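Local coordinates for protein serpin (Taeniopygia guttata, PDB 5HGC) that binds the steroid cortisol and, as a member of the serpin family, may act as a serine protease inhibitor, at residues 153-161 and 315-323; 267-276 and 346-357. All blocks are in the same frame, centred on the assembly; numbering follows the deposited sequence. Where two conformers were deposited one is given.

The two contacts illustrate how one serpin chain joins separate sheets through one long strand, 265-283, which runs from one sheet into the next. Contact 1 packs a loop on strand 316-325 of sheet A, whereas contact 2 pairs strands in sheet C and continues into the core of sheet B; their centres are about 31 Å apart. Strand 265-283 connects them, since it pairs with 348-350 in contact 2 and further along with 316-325. Between 315-323 and 346-357 runs the segment that serpins use as the reactive-centre loop. The contacts meet where Leu323 CD2 lies 4.1 Å from Met357 SD. The side chain of Met357 is about 13 Å from the bound cortisol, and thus outside its pocket.

Contact 1. Residues 153-161 and 315-323; sequences KITNLVKDM and SKVVHKASL
Leu157 and Lys320 reach each other because both swing CG trans to the amide nitrogen, at chi1 -172° and -166°, which lays the two side chains past one another in opposite directions. The setting is a familiar serpin one: the linker that leaves helix 135-149 (helix F) and returns across the face of sheet A, here over strand 316-323 (s5A). The two segments run nearly antiparallel, 164° apart, yet no direct hydrogen bond joins them; side chains and water do the work.

Alternation along the strand decides which residues take part. Lys316, Val318, Lys320 and Ser322 rise toward the linker, while Val317 and His319 turn to helix 39-52 beneath. In the middle, the CD1 branch of Leu157 passes alongside Val318, 3.5 Å from CG1, and also lies 3.8 Å from Lys320 CB. The other Val318 branch, CG2, meets CG1 of Val158 at 4.0 Å. Behind Leu157 stand Ile146 and Asn143 of the helix, so its apolar branches lie between helix and sheet, while Asn143 OD1 ties the linker backbone to the helix by accepting a hydrogen bond from Val158 N. Toward the Met161 end, the sulfur appears to lie beside the aliphatic part of Lys316, although Met161 has two conformers and this detail is doubtful.

Lys320 is amphipathic in use. Its CD rests against Ile154 CG2 at 3.6 Å, and a bend at the last torsion then turns the ammonium group toward two waters that link linker and strand. One water accepts from Thr155 N and, in a weak bond of 2.8 Å, from Lys320 NZ. The other water also takes a weak bond from Lys320 NZ and is hydrogen-bonded to Ser322 OG at 3.2 Å, while it donates to Lys153 O at 2.9 Å.

Contact 2. Residues 267-276 and 346-357; sequences RFMNLYFPKF and PPTIEFSHPFLM
Parallel pairing in serpin sheet C, between strands 267-274 (s2C) and 348-350 (s1C, just after the reactive-centre region), leads into an aromatic cluster of the sheet B core. Four backbone bonds set the register. Asn270 N donates to Pro347 O (2.8 Å) and Asn270 O accepts from Ile349 N (2.7 Å), nearly along the C=O axis; the pattern repeats with Tyr272 N to Ile349 O and Phe351 N to Tyr272 O.

At the outer end, Pro347 CG sits over the centre of one face of the Arg267 guanidinium, 3.5 Å from CZ. Pro346 CB approaches the edge of the Phe268 ring, close to its plane. On one sheet face, Thr348 CG2 touches the Tyr272 ring edge at CE2 (3.7 Å); on the other, Leu271 CD1 packs against Ile349 CB.

Past the strand pair, Phe273 keeps CG anti to the backbone N (chi1 -168°), carrying its ring to Phe351 and Phe355. It meets Phe351 edge-to-face, planes at 77°; the Phe355 pair is offset edge-to-face, at 66°, the rings meeting obliquely. Met357 SD adds Met-aromatic contacts at the edges of Phe273 and Phe276.

On the Tyr272 face, Asn270 OD1 hydrogen-bonds Tyr207 OH and Glu350 OE2 forms a salt bridge with Arg191. The chemistry implies divided labour: backbone bonds fix the register, while aromatic and sulfur packing joins the strands to the apolar core.

Contact 1. Residues 153-161 and 315-323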
loop_
_atom_site.group_PDB
_atom_site.type_symbol
_atom_site.label_atom_id
_atom_site.label_comp_id
_atom_site.label_asym_id
_atom_site.label_seq_id
_atom_site.Cartn_x
_atom_site.Cartn_y
_atom_site.Cartn_z
ATOM N N LYS A 153 -13.391 0.466 -10.360
ATOM C CA LYS A 153 -11.952 0.862 -10.399
ATOM C C LYS A 153 -10.928 -0.244 -10.490
ATOM O O LYS A 153 -9.814 0.005 -10.920
ATOM C CB LYS A 153 -11.602 1.783 -9.233
ATOM C CG LYS A 153 -12.469 3.042 -9.168
ATOM C CD LYS A 153 -12.283 3.984 -10.374
ATOM C CE LYS A 153 -13.143 5.237 -10.196
ATOM N NZ LYS A 153 -12.903 6.253 -11.254
ATOM N N ILE A 154 -11.283 -1.444 -10.044
ATOM C CA ILE A 154 -10.384 -2.586 -10.112
ATOM C C ILE A 154 -11.210 -3.747 -10.633
ATOM O O ILE A 154 -12.270 -4.051 -10.071
ATOM C CB ILE A 154 -9.816 -3.007 -8.747
ATOM C CG1 ILE A 154 -8.988 -1.903 -8.113
ATOM C CG2 ILE A 154 -8.927 -4.241 -8.908
ATOM C CD1 ILE A 154 -8.387 -2.272 -6.750
ATOM N N THR A 155 -10.719 -4.382 -11.697
ATOM C CA THR A 155 -11.356 -5.570 -12.284
ATOM C C THR A 155 -10.250 -6.647 -12.364
ATOM O O THR A 155 -9.063 -6.369 -12.109
ATOM C CB THR A 155 -11.890 -5.241 -13.698
ATOM O OG1 THR A 155 -10.798 -4.753 -14.468
ATOM C CG2 THR A 155 -12.965 -4.121 -13.705
ATOM N N ASN A 156 -10.616 -7.865 -12.723
ATOM C CA ASN A 156 -9.594 -8.908 -13.032
ATOM C C ASN A 156 -8.538 -9.152 -11.984
ATOM O O ASN A 156 -7.357 -9.290 -12.343
ATOM C CB ASN A 156 -8.844 -8.668 -14.361
ATOM C CG ASN A 156 -9.764 -8.591 -15.565
ATOM O OD1 ASN A 156 -10.839 -9.219 -15.611
ATOM N ND2 ASN A 156 -9.338 -7.820 -16.566
ATOM N N LEU A 157 -8.959 -9.242 -10.720
ATOM C CA LEU A 157 -8.097 -9.721 -9.654
ATOM C C LEU A 157 -7.389 -11.056 -9.946
ATOM O O LEU A 157 -6.172 -11.144 -9.768
ATOM C CB LEU A 157 -8.845 -9.809 -8.319
ATOM C CG LEU A 157 -7.961 -10.132 -7.077
ATOM C CD1 LEU A 157 -7.026 -8.991 -6.678
ATOM C CD2 LEU A 157 -8.763 -10.593 -5.863
ATOM N N VAL A 158 -8.127 -12.098 -10.341
ATOM C CA VAL A 158 -7.525 -13.438 -10.562
ATOM C C VAL A 158 -7.774 -13.938 -11.999
ATOM O O VAL A 158 -8.762 -13.522 -12.613
ATOM C CB VAL A 158 -8.042 -14.475 -9.538
ATOM C CG1 VAL A 158 -7.456 -14.205 -8.167
ATOM C CG2 VAL A 158 -9.563 -14.470 -9.465
ATOM N N LYS A 159 -6.885 -14.804 -12.512
ATOM C CA LYS A 159 -6.937 -15.405 -13.875
ATOM C C LYS A 159 -6.322 -16.787 -13.714
ATOM O O LYS A 159 -5.314 -16.923 -12.999
ATOM C CB LYS A 159 -6.105 -14.614 -14.925
ATOM N N ASP A 160 -6.913 -17.801 -14.359
ATOM C CA ASP A 160 -6.426 -19.216 -14.274
ATOM C C ASP A 160 -6.154 -19.697 -12.825
ATOM O O ASP A 160 -4.972 -19.770 -12.401
ATOM C CB ASP A 160 -5.141 -19.431 -15.125
ATOM C CG ASP A 160 -5.345 -19.157 -16.617
ATOM O OD1 ASP A 160 -6.388 -19.563 -17.196
ATOM O OD2 ASP A 160 -4.434 -18.536 -17.215
ATOM N N MET A 161 -7.215 -20.020 -12.079
ATOM C CA MET A 161 -7.066 -20.403 -10.670
ATOM C C MET A 161 -6.999 -21.910 -10.506
ATOM O O MET A 161 -7.879 -22.621 -11.005
ATOM C CB MET A 161 -8.203 -19.826 -9.826
ATOM C CG MET A 161 -7.937 -18.425 -9.281
ATOM S SD MET A 161 -6.486 -18.274 -8.208
ATOM C CE MET A 161 -7.062 -19.095 -6.733
ATOM N N SER A 315 -3.709 -21.030 -0.011
ATOM C CA SER A 315 -3.241 -21.484 -1.322
ATOM C C SER A 315 -2.605 -20.327 -2.110
ATOM O O SER A 315 -1.577 -20.486 -2.727
ATOM C CB SER A 315 -4.369 -22.132 -2.158
ATOM O OG SER A 315 -4.895 -23.280 -1.539
ATOM N N LYS A 316 -3.232 -19.163 -2.053
ATOM C CA LYS A 316 -2.918 -18.046 -2.909
ATOM C C LYS A 316 -3.379 -16.808 -2.109
ATOM O O LYS A 316 -4.456 -16.839 -1.491
ATOM C CB LYS A 316 -3.703 -18.207 -4.194
ATOM C CG LYS A 316 -2.854 -18.166 -5.443
ATOM C CD LYS A 316 -3.612 -17.547 -6.643
ATOM C CE LYS A 316 -2.734 -17.460 -7.906
ATOM N NZ LYS A 316 -3.261 -16.587 -8.979
ATOM N N VAL A 317 -2.520 -15.780 -2.043
ATOM C CA VAL A 317 -2.873 -14.424 -1.576
ATOM C C VAL A 317 -2.533 -13.470 -2.669
ATOM O O VAL A 317 -1.376 -13.349 -3.047
ATOM C CB VAL A 317 -2.246 -14.021 -0.232
ATOM C CG1 VAL A 317 -0.806 -14.479 -0.090
ATOM C CG2 VAL A 317 -2.397 -12.517 0.044
ATOM N N VAL A 318 -3.570 -12.863 -3.234
ATOM C CA VAL A 318 -3.456 -11.813 -4.247
ATOM C C VAL A 318 -3.685 -10.453 -3.617
ATOM O O VAL A 318 -4.678 -10.270 -2.910
ATOM C CB VAL A 318 -4.439 -12.007 -5.403
ATOM C CG1 VAL A 318 -4.136 -10.998 -6.509
ATOM C CG2 VAL A 318 -4.228 -13.407 -5.964
ATOM N N HIS A 319 -2.746 -9.529 -3.850
ATOM C CA HIS A 319 -2.879 -8.129 -3.456
ATOM C C HIS A 319 -2.930 -7.215 -4.665
ATOM O O HIS A 319 -2.056 -7.306 -5.518
ATOM C CB HIS A 319 -1.736 -7.718 -2.569
ATOM C CG HIS A 319 -1.748 -6.262 -2.244
ATOM N ND1 HIS A 319 -2.672 -5.698 -1.387
ATOM C CD2 HIS A 319 -0.982 -5.241 -2.702
ATOM C CE1 HIS A 319 -2.453 -4.394 -1.314
ATOM N NE2 HIS A 319 -1.430 -4.095 -2.099
ATOM N N LYS A 320 -3.942 -6.359 -4.782
ATOM C CA LYS A 320 -3.956 -5.394 -5.892
ATOM C C LYS A 320 -4.203 -3.980 -5.354
ATOM O O LYS A 320 -5.209 -3.738 -4.658
ATOM C CB LYS A 320 -4.970 -5.771 -6.990
ATOM C CG LYS A 320 -4.829 -5.027 -8.325
ATOM C CD LYS A 320 -5.690 -5.677 -9.396
ATOM C CE LYS A 320 -5.361 -5.266 -10.846
ATOM N NZ LYS A 320 -6.099 -4.091 -11.446
ATOM N N ALA A 321 -3.271 -3.065 -5.643
ATOM C CA ALA A 321 -3.422 -1.656 -5.247
ATOM C C ALA A 321 -3.517 -0.809 -6.493
ATOM O O ALA A 321 -2.858 -1.058 -7.479
ATOM C CB ALA A 321 -2.282 -1.174 -4.369
ATOM N N SER A 322 -4.321 0.229 -6.429
ATOM C CA SER A 322 -4.567 1.018 -7.579
ATOM C C SER A 322 -4.721 2.496 -7.197
ATOM O O SER A 322 -5.354 2.858 -6.184
ATOM C CB SER A 322 -5.800 0.448 -8.234
ATOM O OG SER A 322 -5.980 1.046 -9.454
ATOM N N LEU A 323 -4.164 3.360 -8.021
ATOM C CA LEU A 323 -4.052 4.780 -7.676
ATOM C C LEU A 323 -4.217 5.621 -8.906
ATOM O O LEU A 323 -3.609 5.353 -9.934
ATOM C CB LEU A 323 -2.666 5.046 -7.059
ATOM C CG LEU A 323 -2.221 6.516 -6.876
ATOM C CD1 LEU A 323 -2.986 7.191 -5.719
ATOM C CD2 LEU A 323 -0.696 6.656 -6.703
HETATM O O HOH W 1 -7.202 -1.228 -11.277
HETATM O O HOH W 2 -8.102 -3.178 -13.247
#

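Contact 2. Residues 267-276 and 346-357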
loop_
_atom_site.group_PDB
_atom_site.type_symbol
_atom_site.label_atom_id
_atom_site.label_comp_id
_atom_site.label_asym_id
_atom_site.label_seq_id
_atom_site.Cartn_x
_atom_site.Cartn_y
_atom_site.Cartn_z
ATOM N N ARG A 267 9.553 25.557 0.488
ATOM C CA ARG A 267 10.399 26.223 -0.482
ATOM C C ARG A 267 9.527 26.597 -1.676
ATOM O O ARG A 267 8.776 25.777 -2.205
ATOM C CB ARG A 267 11.481 25.252 -0.920
ATOM C CG ARG A 267 12.736 25.855 -1.532
ATOM C CD ARG A 267 13.651 24.742 -1.980
ATOM N NE ARG A 267 14.951 25.200 -2.495
ATOM C CZ ARG A 267 15.639 24.611 -3.494
ATOM N NH1 ARG A 267 15.162 23.540 -4.154
ATOM N NH2 ARG A 267 16.806 25.118 -3.869
ATOM N N PHE A 268 9.581 27.854 -2.095
ATOM C CA PHE A 268 8.882 28.247 -3.318
ATOM C C PHE A 268 9.624 27.696 -4.567
ATOM O O PHE A 268 10.874 27.742 -4.658
ATOM C CB PHE A 268 8.763 29.746 -3.353
ATOM C CG PHE A 268 7.914 30.259 -4.462
ATOM C CD1 PHE A 268 6.534 30.446 -4.264
ATOM C CD2 PHE A 268 8.480 30.569 -5.699
ATOM C CE1 PHE A 268 5.726 30.953 -5.304
ATOM C CE2 PHE A 268 7.709 31.053 -6.734
ATOM C CZ PHE A 268 6.321 31.246 -6.553
ATOM N N MET A 269 8.859 27.121 -5.498
ATOM C CA MET A 269 9.423 26.361 -6.626
ATOM C C MET A 269 8.466 26.145 -7.769
ATOM O O MET A 269 7.224 26.280 -7.621
ATOM C CB MET A 269 9.949 24.994 -6.176
ATOM C CG MET A 269 8.882 24.040 -5.684
ATOM S SD MET A 269 9.486 22.428 -5.131
ATOM C CE MET A 269 10.073 22.850 -3.500
ATOM N N ASN A 270 9.058 25.756 -8.886
ATOM C CA ASN A 270 8.324 25.261 -10.016
ATOM C C ASN A 270 8.340 23.765 -9.922
ATOM O O ASN A 270 9.441 23.157 -9.812
ATOM C CB ASN A 270 9.019 25.708 -11.276
ATOM C CG ASN A 270 8.945 27.203 -11.416
ATOM O OD1 ASN A 270 7.848 27.768 -11.424
ATOM N ND2 ASN A 270 10.096 27.861 -11.401
ATOM N N LEU A 271 7.131 23.189 -9.913
ATOM C CA LEU A 271 6.951 21.750 -9.694
ATOM C C LEU A 271 6.284 21.161 -10.908
ATOM O O LEU A 271 5.222 21.655 -11.357
ATOM C CB LEU A 271 6.176 21.423 -8.410
ATOM C CG LEU A 271 6.111 19.931 -8.037
ATOM C CD1 LEU A 271 7.461 19.240 -7.804
ATOM C CD2 LEU A 271 5.194 19.776 -6.816
ATOM N N TYR A 272 6.955 20.141 -11.439
ATOM C CA TYR A 272 6.480 19.387 -12.545
ATOM C C TYR A 272 6.329 17.956 -12.079
ATOM O O TYR A 272 7.278 17.331 -11.574
ATOM C CB TYR A 272 7.449 19.472 -13.722
ATOM C CG TYR A 272 7.455 20.807 -14.408
ATOM C CD1 TYR A 272 6.565 21.083 -15.455
ATOM C CD2 TYR A 272 8.361 21.798 -14.026
ATOM C CE1 TYR A 272 6.565 22.315 -16.091
ATOM C CE2 TYR A 272 8.372 23.023 -14.653
ATOM C CZ TYR A 272 7.475 23.276 -15.682
ATOM O OH TYR A 272 7.471 24.513 -16.268
ATOM N N PHE A 273 5.123 17.434 -12.242
ATOM C CA PHE A 273 4.804 16.101 -11.730
ATOM C C PHE A 273 3.839 15.404 -12.650
ATOM O O PHE A 273 2.882 16.010 -13.051
ATOM C CB PHE A 273 4.253 16.154 -10.308
ATOM C CG PHE A 273 4.199 14.813 -9.664
ATOM C CD1 PHE A 273 5.367 14.161 -9.310
ATOM C CD2 PHE A 273 2.981 14.168 -9.473
ATOM C CE1 PHE A 273 5.349 12.904 -8.734
ATOM C CE2 PHE A 273 2.933 12.886 -8.901
ATOM C CZ PHE A 273 4.126 12.251 -8.526
ATOM N N PRO A 274 4.093 14.139 -13.016
ATOM C CA PRO A 274 3.201 13.545 -14.038
ATOM C C PRO A 274 1.726 13.271 -13.563
ATOM O O PRO A 274 1.517 12.902 -12.412
ATOM C CB PRO A 274 3.905 12.240 -14.387
ATOM C CG PRO A 274 4.735 11.905 -13.212
ATOM C CD PRO A 274 5.176 13.215 -12.631
ATOM N N LYS A 275 0.742 13.551 -14.423
ATOM C CA LYS A 275 -0.588 12.983 -14.323
ATOM C C LYS A 275 -0.490 11.550 -14.813
ATOM O O LYS A 275 -0.154 11.321 -15.958
ATOM C CB LYS A 275 -1.579 13.755 -15.187
ATOM C CG LYS A 275 -2.957 13.102 -15.288
ATOM C CD LYS A 275 -3.934 13.877 -16.166
ATOM C CE LYS A 275 -4.932 12.938 -16.842
ATOM N NZ LYS A 275 -5.973 13.733 -17.537
ATOM N N PHE A 276 -0.803 10.591 -13.946
ATOM C CA PHE A 276 -0.731 9.167 -14.273
ATOM C C PHE A 276 -1.636 8.263 -13.356
ATOM O O PHE A 276 -2.252 8.727 -12.371
ATOM C CB PHE A 276 0.728 8.730 -14.201
ATOM C CG PHE A 276 1.217 8.504 -12.796
ATOM C CD1 PHE A 276 1.491 9.580 -11.964
ATOM C CD2 PHE A 276 1.376 7.199 -12.285
ATOM C CE1 PHE A 276 1.924 9.394 -10.654
ATOM C CE2 PHE A 276 1.848 7.006 -10.974
ATOM C CZ PHE A 276 2.116 8.102 -10.158
ATOM N N PRO A 346 13.306 31.197 -8.978
ATOM C CA PRO A 346 13.004 30.070 -8.068
ATOM C C PRO A 346 13.447 28.701 -8.656
ATOM O O PRO A 346 13.555 28.526 -9.907
ATOM C CB PRO A 346 11.463 30.121 -7.913
ATOM C CG PRO A 346 10.990 31.332 -8.702
ATOM C CD PRO A 346 12.092 31.799 -9.602
ATOM N N PRO A 347 13.714 27.725 -7.777
ATOM C CA PRO A 347 14.096 26.357 -8.261
ATOM C C PRO A 347 12.978 25.720 -9.082
ATOM O O PRO A 347 11.808 26.143 -8.972
ATOM C CB PRO A 347 14.325 25.557 -6.978
ATOM C CG PRO A 347 13.776 26.410 -5.897
ATOM C CD PRO A 347 13.805 27.852 -6.321
ATOM N N THR A 348 13.354 24.773 -9.938
ATOM C CA THR A 348 12.408 23.957 -10.675
ATOM C C THR A 348 12.731 22.511 -10.329
ATOM O O THR A 348 13.894 22.125 -10.423
ATOM C CB THR A 348 12.592 24.170 -12.185
ATOM O OG1 THR A 348 12.341 25.530 -12.482
ATOM C CG2 THR A 348 11.634 23.338 -13.017
ATOM N N ILE A 349 11.732 21.734 -9.906
ATOM C CA ILE A 349 11.880 20.273 -9.712
ATOM C C ILE A 349 10.936 19.579 -10.686
ATOM O O ILE A 349 9.738 19.885 -10.738
ATOM C CB ILE A 349 11.520 19.791 -8.286
ATOM C CG1 ILE A 349 12.266 20.598 -7.192
ATOM C CG2 ILE A 349 11.731 18.276 -8.115
ATOM C CD1 ILE A 349 13.784 20.570 -7.257
ATOM N N GLU A 350 11.489 18.664 -11.474
ATOM C CA GLU A 350 10.709 17.996 -12.499
ATOM C C GLU A 350 10.800 16.472 -12.367
ATOM O O GLU A 350 11.860 15.898 -12.514
ATOM C CB GLU A 350 11.132 18.475 -13.883
ATOM C CG GLU A 350 10.449 17.678 -14.975
ATOM C CD GLU A 350 10.580 18.273 -16.355
ATOM O OE1 GLU A 350 11.635 18.907 -16.639
ATOM O OE2 GLU A 350 9.608 18.081 -17.129
ATOM N N PHE A 351 9.695 15.814 -12.048
ATOM C CA PHE A 351 9.746 14.360 -11.880
ATOM C C PHE A 351 9.627 13.756 -13.264
ATOM O O PHE A 351 8.535 13.493 -13.768
ATOM C CB PHE A 351 8.630 13.914 -10.941
ATOM C CG PHE A 351 8.952 14.149 -9.497
ATOM C CD1 PHE A 351 8.836 15.451 -8.934
ATOM C CD2 PHE A 351 9.407 13.092 -8.697
ATOM C CE1 PHE A 351 9.172 15.690 -7.601
ATOM C CE2 PHE A 351 9.725 13.331 -7.366
ATOM C CZ PHE A 351 9.630 14.625 -6.807
ATOM N N SER A 352 10.751 13.617 -13.929
ATOM C CA SER A 352 10.690 13.236 -15.317
ATOM C C SER A 352 11.633 12.073 -15.540
ATOM O O SER A 352 11.947 11.719 -16.654
ATOM C CB SER A 352 11.017 14.427 -16.214
ATOM O OG SER A 352 12.371 14.774 -16.027
ATOM N N HIS A 353 12.123 11.517 -14.465
ATOM C CA HIS A 353 12.788 10.251 -14.550
ATOM C C HIS A 353 12.287 9.369 -13.343
ATOM O O HIS A 353 11.451 9.842 -12.549
ATOM C CB HIS A 353 14.294 10.461 -14.713
ATOM C CG HIS A 353 14.950 11.111 -13.551
ATOM N ND1 HIS A 353 15.087 12.479 -13.451
ATOM C CD2 HIS A 353 15.496 10.588 -12.422
ATOM C CE1 HIS A 353 15.700 12.776 -12.315
ATOM N NE2 HIS A 353 15.963 11.647 -11.670
ATOM N N PRO A 354 12.716 8.098 -13.224
ATOM C CA PRO A 354 12.043 7.283 -12.209
ATOM C C PRO A 354 12.143 7.821 -10.777
ATOM O O PRO A 354 13.190 8.360 -10.378
ATOM C CB PRO A 354 12.769 5.928 -12.315
ATOM C CG PRO A 354 13.244 5.895 -13.723
ATOM C CD PRO A 354 13.737 7.305 -13.922
ATOM N N PHE A 355 11.045 7.639 -10.028
ATOM C CA PHE A 355 10.867 8.190 -8.675
ATOM C C PHE A 355 10.002 7.289 -7.796
ATOM O O PHE A 355 9.257 6.468 -8.308
ATOM C CB PHE A 355 10.207 9.553 -8.793
ATOM C CG PHE A 355 8.822 9.515 -9.398
ATOM C CD1 PHE A 355 8.645 9.530 -10.796
ATOM C CD2 PHE A 355 7.669 9.520 -8.551
ATOM C CE1 PHE A 355 7.381 9.490 -11.351
ATOM C CE2 PHE A 355 6.398 9.550 -9.113
ATOM C CZ PHE A 355 6.253 9.526 -10.511
ATOM N N LEU A 356 10.085 7.467 -6.489
ATOM C CA LEU A 356 9.181 6.845 -5.568
ATOM C C LEU A 356 8.036 7.774 -5.234
ATOM O O LEU A 356 8.216 9.019 -5.171
ATOM C CB LEU A 356 9.893 6.481 -4.280
ATOM C CG LEU A 356 11.186 5.682 -4.409
ATOM C CD1 LEU A 356 11.613 5.219 -3.026
ATOM C CD2 LEU A 356 11.002 4.493 -5.328
ATOM N N MET A 357 6.849 7.172 -5.040
ATOM C CA MET A 357 5.728 7.877 -4.430
ATOM C C MET A 357 5.248 7.115 -3.154
ATOM O O MET A 357 4.854 5.913 -3.222
ATOM C CB MET A 357 4.625 8.088 -5.427
ATOM C CG MET A 357 3.477 8.825 -4.787
ATOM S SD MET A 357 2.364 9.296 -6.113
ATOM C CE MET A 357 1.234 10.494 -5.386
#